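Local coordinates for protein putative fumarylpyruvate hydrolase (Burkholderia cenocepacia, PDB 4MAQ) that belongs to the fumarylacetoacetate hydrolase (FAH) family and is probably a hydrolase built on that family's curled, mixed beta-sheet fold, at residues B[146-151]-B[204-209]; B[164-169]-B[229-234]. One frame throughout, in Å; residues are numbered along the deposited sequence. Where two conformers were deposited one is given.

Contact 1 of 2, residues B[146-151]-B[204-209]; sequences GPVTAL and LIFTGT
Val-148 meets Phe-206 through a single methyl group: CG2 of Val-148 lies 3.7 Å from CZ of Phe-206, the far atom of the phenyl ring. With CG1 anti to the backbone N (chi1 180°), CG2 sits beside that nitrogen and faces Phe-206. The methyl reaches the ring at a slant, neither squarely over it nor in line with it. Val-148 was deposited in two conformers, so this detail applies to one of them. Phe-206 leaves its strand with CG beside its own backbone N, chi1 -81°, and this swing carries the ring end closer to 146-151 than its CB direction alone would suggest. The same CZ of Phe-206 also approaches the backbone at Gly-146 CA, 4.3 Å away, where no side chain intervenes. Further along, Leu-151 and Leu-204 come together only loosely, CD1 of Leu-151 standing 4.5 Å from CD2 of Leu-204. No hydrogen bond spans the two segments. Ile-69 is touched by Val-148, Leu-204 and Phe-206, and so ties the cluster to strand 69-71. Where the strand loosens, Thr-149 OG1 donates to Ala-150 O at 3.0 Å, from 41° out of the carbonyl plane, and it is also hydrogen-bonded to the backbone N of Val-116. All five touching residues are buried near the centre of the chain. Strands 204-206 and 146-153 are linked through 85-95 and 111-122, yet Gly-146 CA and Phe-206 CA are just 9.2 Å apart: apolar side chains meet across the inside of what appears to be a curled mixed sheet, consistent with the FAH fold.

Contact 2 of 2, residues B[164-169]-B[229-234]; sequences RIWLAV and IATFEF
A chi1 of 176° sets CG of Leu-167 anti to its backbone N, while Phe-232, at 67°, holds its ring between its own N and carbonyl carbon; the ends of both side chains thereby draw nearer the other segment. CD1 of Leu-167 arrives at the edge of the Phe-232 ring, near its plane, 4.5 Å from CZ of that residue. On the neighbouring pair Trp-166 likewise stands with CG between N and carbonyl carbon, and its six-membered ring extends toward Thr-231. There the methyl does the touching: Thr-231 CG2 lies at the indole edge, near the ring plane, 4.4 Å from CZ2 of Trp-166. Both contacts are light van der Waals touches, made without a hydrogen bond. In one of its two deposited conformers Arg-164 lays its guanidinium over one face of the indole, with NH1 of Arg-164 3.6 Å above the Trp-166 ring plane and displaced toward the rim; NH2 of the same group forms a salt bridge with Asp-227. The two pairs differ in setting. Leu-167 and Phe-232 are buried and both pack on Ile-89 of strand 85-95, whereas Trp-166 is partly exposed, Thr-231 is exposed, and the Trp-166 side chain also touches Thr-223. Strand 221-226 runs antiparallel between the two segments, which accounts for the 9.2 Å separating Trp-166 CA from Thr-231 CA and makes strands 164-169 and 230-236 parallel to each other. Ahead of Phe-232, Ile-229 and Ala-230 both face Val-226, a classic beta bulge at the turn end of the 221-226/230-236 hairpin. These are next-but-one strand contacts across a mixed five-stranded sheet, one pair on each of its faces.

In the fold
Contact 1 lies in the core, its centre about 3 Å from the centre of the chain, and joins strands of the eight-stranded sheet; contact 2, its centre about 13 Å from that of the chain, stays within the five-stranded sheet and is only partly buried. Contact 1 is wholly apolar, whereas contact 2 has a buried apolar side and an outer one where charged and polar groups join. The two lie about 11 Å apart, centre to centre. Thr-149, which takes no part in contact 1 itself, brings segment 146-151 against 229-234: its OG1 is 3.4 Å from Ala-230 CB and its CG2 packs on Phe-232. The segments alternate along the chain, so the two sheets are interwoven within one FAH-family region.

Contact 1 of 2, residues B[146-151]-B[204-209]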
ATOM      1  N   GLY B 146       5.065 -10.751  -1.345  1.00  8.01           N
ATOM      2  CA  GLY B 146       3.892 -11.520  -1.768  1.00  8.68           C
ATOM      3  C   GLY B 146       4.123 -12.323  -3.037  1.00  8.16           C
ATOM      4  O   GLY B 146       3.521 -12.032  -4.085  1.00  9.41           O
ATOM      5  N   PRO B 147       4.979 -13.369  -2.939  1.00  7.47           N
ATOM      6  CA  PRO B 147       5.091 -14.237  -4.107  1.00  8.38           C
ATOM      7  C   PRO B 147       3.743 -14.897  -4.445  1.00  8.00           C
ATOM      8  O   PRO B 147       3.045 -15.369  -3.545  1.00  8.83           O
ATOM      9  CB  PRO B 147       6.120 -15.317  -3.687  1.00  9.72           C
ATOM     10  CG  PRO B 147       6.652 -14.904  -2.376  1.00 12.34           C
ATOM     11  CD  PRO B 147       5.849 -13.785  -1.821  1.00  8.77           C
ATOM     12  N   VAL B 148       3.381 -14.912  -5.729  1.00  7.94           N
ATOM     13  CA  VAL B 148       2.117 -15.490  -6.203  0.50  7.64           C
ATOM     14  C   VAL B 148       2.413 -16.328  -7.454  1.00  8.18           C
ATOM     15  O   VAL B 148       3.252 -15.942  -8.288  1.00 10.45           O
ATOM     16  CB  VAL B 148       1.052 -14.382  -6.508  0.50  7.52           C
ATOM     17  CG1 VAL B 148      -0.271 -14.967  -7.005  0.50  5.90           C
ATOM     18  CG2 VAL B 148       0.783 -13.499  -5.289  0.50  8.89           C
ATOM     19  N   THR B 149       1.686 -17.435  -7.614  1.00  8.46           N
ATOM     20  CA  THR B 149       1.765 -18.236  -8.831  1.00  8.15           C
ATOM     21  C   THR B 149       1.117 -17.530 -10.007  1.00  7.80           C
ATOM     22  O   THR B 149       0.362 -16.557  -9.844  1.00  8.87           O
ATOM     23  CB  THR B 149       1.068 -19.588  -8.657  1.00  7.80           C
ATOM     24  OG1 THR B 149      -0.337 -19.387  -8.410  1.00  7.97           O
ATOM     25  CG2 THR B 149       1.721 -20.392  -7.524  1.00  9.41           C
ATOM     26  N   ALA B 150       1.339 -18.063 -11.207  1.00  8.74           N
ATOM     27  CA  ALA B 150       0.479 -17.707 -12.304  1.00  9.30           C
ATOM     28  C   ALA B 150      -0.996 -17.912 -11.902  1.00  9.31           C
ATOM     29  O   ALA B 150      -1.346 -18.842 -11.128  1.00 11.98           O
ATOM     30  CB  ALA B 150       0.852 -18.539 -13.528  1.00 11.09           C
ATOM     31  N   LEU B 151      -1.839 -17.014 -12.392  1.00  9.63           N
ATOM     32  CA  LEU B 151      -3.265 -17.080 -12.126  1.00 10.46           C
ATOM     33  C   LEU B 151      -3.999 -17.918 -13.154  1.00 10.40           C
ATOM     34  O   LEU B 151      -3.615 -17.963 -14.331  1.00 12.59           O
ATOM     35  CB  LEU B 151      -3.864 -15.675 -12.123  1.00 10.57           C
ATOM     36  CG  LEU B 151      -3.186 -14.645 -11.209  1.00  9.96           C
ATOM     37  CD1 LEU B 151      -3.949 -13.337 -11.316  1.00 13.72           C
ATOM     38  CD2 LEU B 151      -3.081 -15.073  -9.748  1.00 11.91           C
ATOM     39  N   LEU B 204      -6.063  -7.943  -5.754  1.00  6.82           N
ATOM     40  CA  LEU B 204      -5.788  -9.292  -5.268  1.00  7.14           C
ATOM     41  C   LEU B 204      -6.169  -9.344  -3.796  1.00  7.25           C
ATOM     42  O   LEU B 204      -5.914  -8.399  -3.057  1.00  8.35           O
ATOM     43  CB  LEU B 204      -4.297  -9.671  -5.413  1.00  8.30           C
ATOM     44  CG  LEU B 204      -3.744  -9.713  -6.839  1.00  7.45           C
ATOM     45  CD1 LEU B 204      -2.251 -10.060  -6.769  1.00  8.97           C
ATOM     46  CD2 LEU B 204      -4.494 -10.703  -7.712  1.00  8.81           C
ATOM     47  N   ILE B 205      -6.750 -10.476  -3.370  1.00  7.19           N
ATOM     48  CA  ILE B 205      -7.062 -10.689  -1.969  1.00  7.00           C
ATOM     49  C   ILE B 205      -6.434 -11.990  -1.503  1.00  6.75           C
ATOM     50  O   ILE B 205      -6.692 -13.072  -2.067  1.00  8.06           O
ATOM     51  CB  ILE B 205      -8.580 -10.737  -1.717  1.00  8.51           C
ATOM     52  CG1 ILE B 205      -9.289  -9.477  -2.265  1.00  8.96           C
ATOM     53  CG2 ILE B 205      -8.853 -10.925  -0.226  1.00  9.39           C
ATOM     54  CD1 ILE B 205     -10.819  -9.592  -2.216  1.00 11.72           C
ATOM     55  N   PHE B 206      -5.570 -11.877  -0.495  1.00  7.08           N
ATOM     56  CA  PHE B 206      -4.989 -13.039   0.171  1.00  7.62           C
ATOM     57  C   PHE B 206      -5.971 -13.401   1.288  1.00  7.69           C
ATOM     58  O   PHE B 206      -6.282 -12.572   2.140  1.00  9.32           O
ATOM     59  CB  PHE B 206      -3.653 -12.661   0.799  1.00  7.99           C
ATOM     60  CG  PHE B 206      -2.483 -12.640  -0.142  1.00  7.95           C
ATOM     61  CD1 PHE B 206      -2.438 -11.757  -1.216  1.00  8.62           C
ATOM     62  CD2 PHE B 206      -1.400 -13.462   0.096  1.00  8.65           C
ATOM     63  CE1 PHE B 206      -1.328 -11.708  -2.053  1.00  8.81           C
ATOM     64  CE2 PHE B 206      -0.285 -13.427  -0.746  1.00  8.24           C
ATOM     65  CZ  PHE B 206      -0.248 -12.535  -1.816  1.00  8.77           C
ATOM     66  N   THR B 207      -6.471 -14.629   1.253  1.00  8.19           N
ATOM     67  CA  THR B 207      -7.673 -15.023   2.011  1.00  8.99           C
ATOM     68  C   THR B 207      -7.408 -15.740   3.338  1.00 10.80           C
ATOM     69  O   THR B 207      -8.342 -16.257   3.967  1.00 12.88           O
ATOM     70  CB  THR B 207      -8.641 -15.888   1.150  1.00  9.10           C
ATOM     71  OG1 THR B 207      -7.974 -17.067   0.671  1.00 10.33           O
ATOM     72  CG2 THR B 207      -9.147 -15.096  -0.034  1.00 10.48           C
ATOM     73  N   GLY B 208      -6.147 -15.769   3.771  1.00 10.81           N
ATOM     74  CA  GLY B 208      -5.809 -16.329   5.076  1.00 12.15           C
ATOM     75  C   GLY B 208      -5.010 -17.603   4.949  1.00 10.03           C
ATOM     76  O   GLY B 208      -4.771 -18.109   3.850  1.00 10.53           O
ATOM     77  N   THR B 209      -4.586 -18.134   6.083  1.00 10.77           N
ATOM     78  CA  THR B 209      -3.634 -19.237   6.091  1.00 11.24           C
ATOM     79  C   THR B 209      -4.005 -20.260   7.152  1.00 13.01           C
ATOM     80  O   THR B 209      -4.475 -19.881   8.223  1.00 12.42           O
ATOM     81  CB  THR B 209      -2.208 -18.681   6.342  1.00 10.60           C
ATOM     82  OG1 THR B 209      -1.225 -19.653   5.972  1.00 11.38           O
ATOM     83  CG2 THR B 209      -1.975 -18.281   7.800  1.00 11.27           C
TER

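Contact 2 of 2, residues B[164-169]-B[229-234]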
ATOM      1  N   ARG B 164      -7.167 -29.241  -0.379  1.00 10.05           N
ATOM      2  CA  ARG B 164      -5.897 -29.090   0.314  0.50  9.92           C
ATOM      3  C   ARG B 164      -5.172 -27.791  -0.050  1.00  9.11           C
ATOM      4  O   ARG B 164      -5.055 -27.430  -1.236  1.00 10.23           O
ATOM      5  CB  ARG B 164      -4.991 -30.287   0.009  0.50 11.85           C
ATOM      6  CG  ARG B 164      -3.674 -30.303   0.787  0.50 14.01           C
ATOM      7  CD  ARG B 164      -2.772 -31.469   0.378  0.50 18.04           C
ATOM      8  NE  ARG B 164      -2.665 -31.584  -1.075  0.50 21.04           N
ATOM      9  CZ  ARG B 164      -1.552 -31.895  -1.731  0.50 20.83           C
ATOM     10  NH1 ARG B 164      -0.418 -32.107  -1.067  0.50 24.06           N
ATOM     11  NH2 ARG B 164      -1.563 -31.978  -3.054  0.50 15.99           N
ATOM     12  N   ILE B 165      -4.686 -27.098   0.987  1.00  8.60           N
ATOM     13  CA  ILE B 165      -3.819 -25.921   0.860  1.00  8.93           C
ATOM     14  C   ILE B 165      -2.607 -26.243   1.729  1.00  9.57           C
ATOM     15  O   ILE B 165      -2.754 -26.626   2.905  1.00  9.91           O
ATOM     16  CB  ILE B 165      -4.536 -24.606   1.276  1.00  9.30           C
ATOM     17  CG1 ILE B 165      -3.535 -23.448   1.354  1.00  9.45           C
ATOM     18  CG2 ILE B 165      -5.337 -24.746   2.586  1.00 10.93           C
ATOM     19  CD1 ILE B 165      -4.154 -22.059   1.351  1.00 10.25           C
ATOM     20  N   TRP B 166      -1.404 -26.149   1.161  1.00  8.89           N
ATOM     21  CA  TRP B 166      -0.243 -26.711   1.847  1.00  9.11           C
ATOM     22  C   TRP B 166       1.026 -25.952   1.483  1.00  9.13           C
ATOM     23  O   TRP B 166       1.117 -25.286   0.436  1.00  9.51           O
ATOM     24  CB  TRP B 166      -0.108 -28.217   1.501  1.00  9.88           C
ATOM     25  CG  TRP B 166       0.188 -28.428   0.035  1.00  9.64           C
ATOM     26  CD1 TRP B 166      -0.720 -28.463  -1.003  1.00 10.02           C
ATOM     27  CD2 TRP B 166       1.483 -28.586  -0.554  1.00  9.90           C
ATOM     28  NE1 TRP B 166      -0.051 -28.627  -2.204  1.00 10.74           N
ATOM     29  CE2 TRP B 166       1.295 -28.714  -1.952  1.00 10.16           C
ATOM     30  CE3 TRP B 166       2.791 -28.645  -0.033  1.00 11.09           C
ATOM     31  CZ2 TRP B 166       2.366 -28.887  -2.844  1.00 10.13           C
ATOM     32  CZ3 TRP B 166       3.865 -28.809  -0.931  1.00 11.81           C
ATOM     33  CH2 TRP B 166       3.641 -28.925  -2.320  1.00 11.66           C
ATOM     34  N   LEU B 167       2.021 -26.091   2.350  1.00  8.63           N
ATOM     35  CA  LEU B 167       3.328 -25.521   2.094  1.00  8.20           C
ATOM     36  C   LEU B 167       4.372 -26.416   2.768  1.00  8.46           C
ATOM     37  O   LEU B 167       4.159 -26.892   3.886  1.00  9.53           O
ATOM     38  CB  LEU B 167       3.404 -24.076   2.629  1.00  8.89           C
ATOM     39  CG  LEU B 167       4.754 -23.340   2.528  1.00  9.08           C
ATOM     40  CD1 LEU B 167       4.515 -21.841   2.461  1.00  9.78           C
ATOM     41  CD2 LEU B 167       5.709 -23.662   3.677  1.00 10.54           C
ATOM     42  N   ALA B 168       5.473 -26.660   2.062  1.00  8.50           N
ATOM     43  CA  ALA B 168       6.621 -27.399   2.597  1.00  8.63           C
ATOM     44  C   ALA B 168       7.890 -26.595   2.433  1.00  8.11           C
ATOM     45  O   ALA B 168       7.990 -25.717   1.556  1.00  9.06           O
ATOM     46  CB  ALA B 168       6.746 -28.742   1.870  1.00 10.39           C
ATOM     47  N   VAL B 169       8.849 -26.895   3.304  1.00  8.28           N
ATOM     48  CA  VAL B 169      10.168 -26.266   3.275  1.00  8.82           C
ATOM     49  C   VAL B 169      11.198 -27.386   3.234  1.00  8.76           C
ATOM     50  O   VAL B 169      11.203 -28.276   4.106  1.00 10.11           O
ATOM     51  CB  VAL B 169      10.397 -25.386   4.533  1.00  9.33           C
ATOM     52  CG1 VAL B 169      11.835 -24.897   4.617  1.00 11.66           C
ATOM     53  CG2 VAL B 169       9.432 -24.209   4.556  1.00 11.18           C
ATOM     54  N   ILE B 229      -5.609 -25.516  -8.266  1.00  9.61           N
ATOM     55  CA  ILE B 229      -5.364 -24.118  -8.593  1.00  9.69           C
ATOM     56  C   ILE B 229      -3.935 -23.927  -9.110  1.00 10.61           C
ATOM     57  O   ILE B 229      -3.746 -23.527 -10.267  1.00 15.11           O
ATOM     58  CB  ILE B 229      -5.660 -23.163  -7.397  1.00  9.85           C
ATOM     59  CG1 ILE B 229      -7.109 -23.332  -6.906  1.00 10.04           C
ATOM     60  CG2 ILE B 229      -5.326 -21.708  -7.737  1.00 10.89           C
ATOM     61  CD1 ILE B 229      -8.181 -23.085  -7.951  1.00 10.81           C
ATOM     62  N   ALA B 230      -2.941 -24.235  -8.276  1.00  9.11           N
ATOM     63  CA  ALA B 230      -1.532 -24.134  -8.685  1.00  9.12           C
ATOM     64  C   ALA B 230      -0.662 -24.806  -7.655  1.00  9.48           C
ATOM     65  O   ALA B 230      -1.069 -24.969  -6.496  1.00  9.75           O
ATOM     66  CB  ALA B 230      -1.125 -22.673  -8.820  1.00 10.57           C
ATOM     67  N   THR B 231       0.540 -25.192  -8.068  1.00  9.61           N
ATOM     68  CA  THR B 231       1.610 -25.487  -7.127  1.00  9.46           C
ATOM     69  C   THR B 231       2.763 -24.567  -7.464  1.00  9.99           C
ATOM     70  O   THR B 231       2.779 -23.944  -8.531  1.00 11.50           O
ATOM     71  CB  THR B 231       2.063 -26.964  -7.183  1.00 10.68           C
ATOM     72  OG1 THR B 231       2.556 -27.253  -8.499  1.00 14.65           O
ATOM     73  CG2 THR B 231       0.900 -27.891  -6.836  1.00 13.08           C
ATOM     74  N   PHE B 232       3.731 -24.481  -6.567  1.00  9.39           N
ATOM     75  CA  PHE B 232       4.892 -23.644  -6.796  1.00  9.03           C
ATOM     76  C   PHE B 232       6.126 -24.249  -6.146  1.00  9.25           C
ATOM     77  O   PHE B 232       6.038 -25.122  -5.236  1.00  9.08           O
ATOM     78  CB  PHE B 232       4.695 -22.206  -6.280  1.00 10.32           C
ATOM     79  CG  PHE B 232       4.583 -22.113  -4.796  1.00  9.04           C
ATOM     80  CD1 PHE B 232       5.710 -22.055  -3.988  1.00  9.47           C
ATOM     81  CD2 PHE B 232       3.323 -22.064  -4.181  1.00  9.59           C
ATOM     82  CE1 PHE B 232       5.600 -21.973  -2.597  1.00  9.56           C
ATOM     83  CE2 PHE B 232       3.207 -21.986  -2.791  1.00  9.62           C
ATOM     84  CZ  PHE B 232       4.352 -21.952  -1.999  1.00 10.27           C
ATOM     85  N   GLU B 233       7.270 -23.747  -6.608  1.00  8.43           N
ATOM     86  CA  GLU B 233       8.579 -24.090  -6.040  1.00  8.22           C
ATOM     87  C   GLU B 233       9.496 -22.885  -6.239  1.00  7.76           C
ATOM     88  O   GLU B 233       9.629 -22.402  -7.350  1.00  9.83           O
ATOM     89  CB  GLU B 233       9.137 -25.333  -6.734  1.00  9.50           C
ATOM     90  CG  GLU B 233      10.557 -25.743  -6.293  1.00 10.35           C
ATOM     91  CD  GLU B 233      10.912 -27.178  -6.654  1.00 10.59           C
ATOM     92  OE1 GLU B 233       9.989 -28.013  -6.903  1.00 13.59           O
ATOM     93  OE2 GLU B 233      12.121 -27.496  -6.690  1.00 11.36           O
ATOM     94  N   PHE B 234      10.087 -22.380  -5.161  1.00  7.74           N
ATOM     95  CA  PHE B 234      11.074 -21.286  -5.272  1.00  7.76           C
ATOM     96  C   PHE B 234      12.114 -21.423  -4.186  1.00  8.14           C
ATOM     97  O   PHE B 234      11.937 -22.197  -3.232  1.00  8.79           O
ATOM     98  CB  PHE B 234      10.402 -19.885  -5.265  1.00  8.15           C
ATOM     99  CG  PHE B 234       9.713 -19.487  -3.967  1.00  8.34           C
ATOM    100  CD1 PHE B 234      10.438 -19.006  -2.880  1.00  8.36           C
ATOM    101  CD2 PHE B 234       8.317 -19.507  -3.863  1.00  9.26           C
ATOM    102  CE1 PHE B 234       9.790 -18.585  -1.715  1.00  9.06           C
ATOM    103  CE2 PHE B 234       7.667 -19.077  -2.706  1.00  9.08           C
ATOM    104  CZ  PHE B 234       8.402 -18.630  -1.619  1.00  8.63           C
TER